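Local coordinates for protein SMG-7 (Caenorhabditis elegans, PDB 3ZHE), which acts in nonsense-mediated mRNA decay as the partner of SMG-5, forming a heterodimer in which two 14-3-3-like domains are unusually arranged, at residues W167-L172 / Y185-A190. Sequence-based numbering, arbitrary orientation.
Sequences WNQLGL and YFHTRA
Small residues let two antiparallel helices pack closely, and residues 167-172 and 185-190, on helices 164-176 and 180-191, illustrate the principle. Both segments are regular alpha-helix; the axes of these segments approach to 7.3 Å at a signed crossing angle of -162°. The register sets Gly171 against Phe186 (CA-CA 4.7 Å) and Trp167 against Ala190 (CA-CA 4.8 Å), where Trp167 CB meets Ala190 CB at 3.7 Å. A CB on Gly171 would clash with His187 CD2; instead Gly171 CA lies over the imidazole face of His187 (chi1 m, chi2 -72°), a CH-pi contact. At the edge of that ring, Asn168 (chi1 t) accepts a weak hydrogen bond, His187 ND1 to Asn168 OD1 at 3.3 Å. Phe186 (chi1 m, chi2 -46°) receives Leu170 CB over its ring face, 3.8 Å from the centroid, while its edge touches the indole, Trp167 CE3 to Phe186 CD1 at 3.8 Å. Trp167 (chi1 m, chi2 102°) offers one face to the guanidinium of Arg189 (chi1 to chi3 all m) in a cation-pi interaction, Arg189 CZ being 4.0 Å from the six-membered ring centroid; Arg189 NH1 also bonds Asp360 O, and Trp167 NE1 bonds Pro161 O. This antiparallel helix hairpin is consistent with a TPR-like unit of an Est1-type alpha-helical array.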
# COMPACT_ATOMS: atom_id res chain seq x y z
N TRP B 167 18.12 -10.89 -3.07
CA TRP B 167 19.37 -10.45 -3.67
C TRP B 167 19.62 -11.17 -5.00
O TRP B 167 20.03 -10.55 -5.99
CB TRP B 167 20.54 -10.69 -2.72
CG TRP B 167 20.46 -9.94 -1.42
CD1 TRP B 167 20.08 -10.44 -0.21
CD2 TRP B 167 20.77 -8.56 -1.21
NE1 TRP B 167 20.14 -9.45 0.75
CE2 TRP B 167 20.56 -8.29 0.16
CE3 TRP B 167 21.21 -7.53 -2.04
CZ2 TRP B 167 20.76 -7.02 0.71
CZ3 TRP B 167 21.41 -6.27 -1.50
CH2 TRP B 167 21.19 -6.03 -0.13
N ASN B 168 19.36 -12.47 -5.02
CA ASN B 168 19.52 -13.27 -6.23
C ASN B 168 18.61 -12.79 -7.36
O ASN B 168 19.04 -12.65 -8.51
CB ASN B 168 19.29 -14.75 -5.95
CG ASN B 168 19.57 -15.63 -7.15
OD1 ASN B 168 20.70 -16.07 -7.38
ND2 ASN B 168 18.53 -15.91 -7.94
N GLN B 169 17.34 -12.54 -7.02
CA GLN B 169 16.37 -12.05 -7.99
C GLN B 169 16.78 -10.69 -8.54
O GLN B 169 16.66 -10.43 -9.75
CB GLN B 169 14.97 -11.96 -7.36
CG GLN B 169 14.49 -13.25 -6.71
CD GLN B 169 14.39 -14.41 -7.69
OE1 GLN B 169 14.79 -15.53 -7.38
NE2 GLN B 169 13.84 -14.14 -8.87
N LEU B 170 17.25 -9.82 -7.65
CA LEU B 170 17.80 -8.53 -8.05
C LEU B 170 18.94 -8.73 -9.04
O LEU B 170 19.08 -7.98 -10.02
CB LEU B 170 18.29 -7.76 -6.81
CG LEU B 170 17.22 -7.15 -5.90
CD1 LEU B 170 17.79 -6.85 -4.52
CD2 LEU B 170 16.65 -5.89 -6.53
N GLY B 171 19.76 -9.75 -8.78
CA GLY B 171 20.83 -10.12 -9.69
C GLY B 171 20.30 -10.51 -11.06
O GLY B 171 20.86 -10.12 -12.08
N LEU B 172 19.21 -11.27 -11.07
CA LEU B 172 18.57 -11.68 -12.31
C LEU B 172 18.10 -10.46 -13.10
O LEU B 172 18.32 -10.37 -14.31
CB LEU B 172 17.39 -12.62 -12.03
CG LEU B 172 17.71 -13.95 -11.36
CD1 LEU B 172 16.44 -14.75 -11.10
CD2 LEU B 172 18.68 -14.75 -12.21
N TYR B 185 27.54 -8.30 -8.11
CA TYR B 185 27.38 -7.82 -6.74
C TYR B 185 26.16 -8.44 -6.04
O TYR B 185 26.27 -8.98 -4.94
CB TYR B 185 27.28 -6.29 -6.72
CG TYR B 185 26.78 -5.74 -5.41
CD1 TYR B 185 27.53 -5.86 -4.25
CD2 TYR B 185 25.55 -5.10 -5.33
CE1 TYR B 185 27.08 -5.36 -3.05
CE2 TYR B 185 25.08 -4.60 -4.13
CZ TYR B 185 25.85 -4.73 -2.99
OH TYR B 185 25.40 -4.23 -1.79
N PHE B 186 25.01 -8.36 -6.70
CA PHE B 186 23.77 -8.90 -6.17
C PHE B 186 23.84 -10.41 -5.93
O PHE B 186 23.42 -10.89 -4.88
CB PHE B 186 22.60 -8.57 -7.10
CG PHE B 186 22.10 -7.16 -6.96
CD1 PHE B 186 21.88 -6.60 -5.71
CD2 PHE B 186 21.83 -6.39 -8.09
CE1 PHE B 186 21.42 -5.30 -5.59
CE2 PHE B 186 21.37 -5.09 -7.97
CZ PHE B 186 21.16 -4.54 -6.72
N HIS B 187 24.35 -11.15 -6.91
CA HIS B 187 24.50 -12.60 -6.78
C HIS B 187 25.42 -12.94 -5.61
O HIS B 187 25.19 -13.92 -4.90
CB HIS B 187 25.03 -13.22 -8.07
CG HIS B 187 23.99 -13.40 -9.14
ND1 HIS B 187 22.99 -14.35 -9.05
CD2 HIS B 187 23.80 -12.77 -10.32
CE1 HIS B 187 22.23 -14.29 -10.13
NE2 HIS B 187 22.70 -13.33 -10.91
N THR B 188 26.45 -12.13 -5.41
CA THR B 188 27.37 -12.31 -4.29
C THR B 188 26.64 -12.10 -2.96
O THR B 188 26.77 -12.92 -2.03
CB THR B 188 28.57 -11.35 -4.39
OG1 THR B 188 29.27 -11.59 -5.61
CG2 THR B 188 29.52 -11.55 -3.22
N ARG B 189 25.88 -11.01 -2.86
CA ARG B 189 25.08 -10.74 -1.67
C ARG B 189 24.12 -11.89 -1.38
O ARG B 189 23.92 -12.26 -0.22
CB ARG B 189 24.28 -9.44 -1.85
CG ARG B 189 25.12 -8.17 -1.79
CD ARG B 189 25.84 -8.05 -0.45
NE ARG B 189 24.93 -8.05 0.69
CZ ARG B 189 24.45 -6.96 1.27
NH1 ARG B 189 24.80 -5.76 0.82
NH2 ARG B 189 23.62 -7.06 2.30
N ALA B 190 23.54 -12.44 -2.43
CA ALA B 190 22.66 -13.60 -2.32
C ALA B 190 23.43 -14.80 -1.78
O ALA B 190 22.91 -15.58 -0.98
CB ALA B 190 22.05 -13.94 -3.66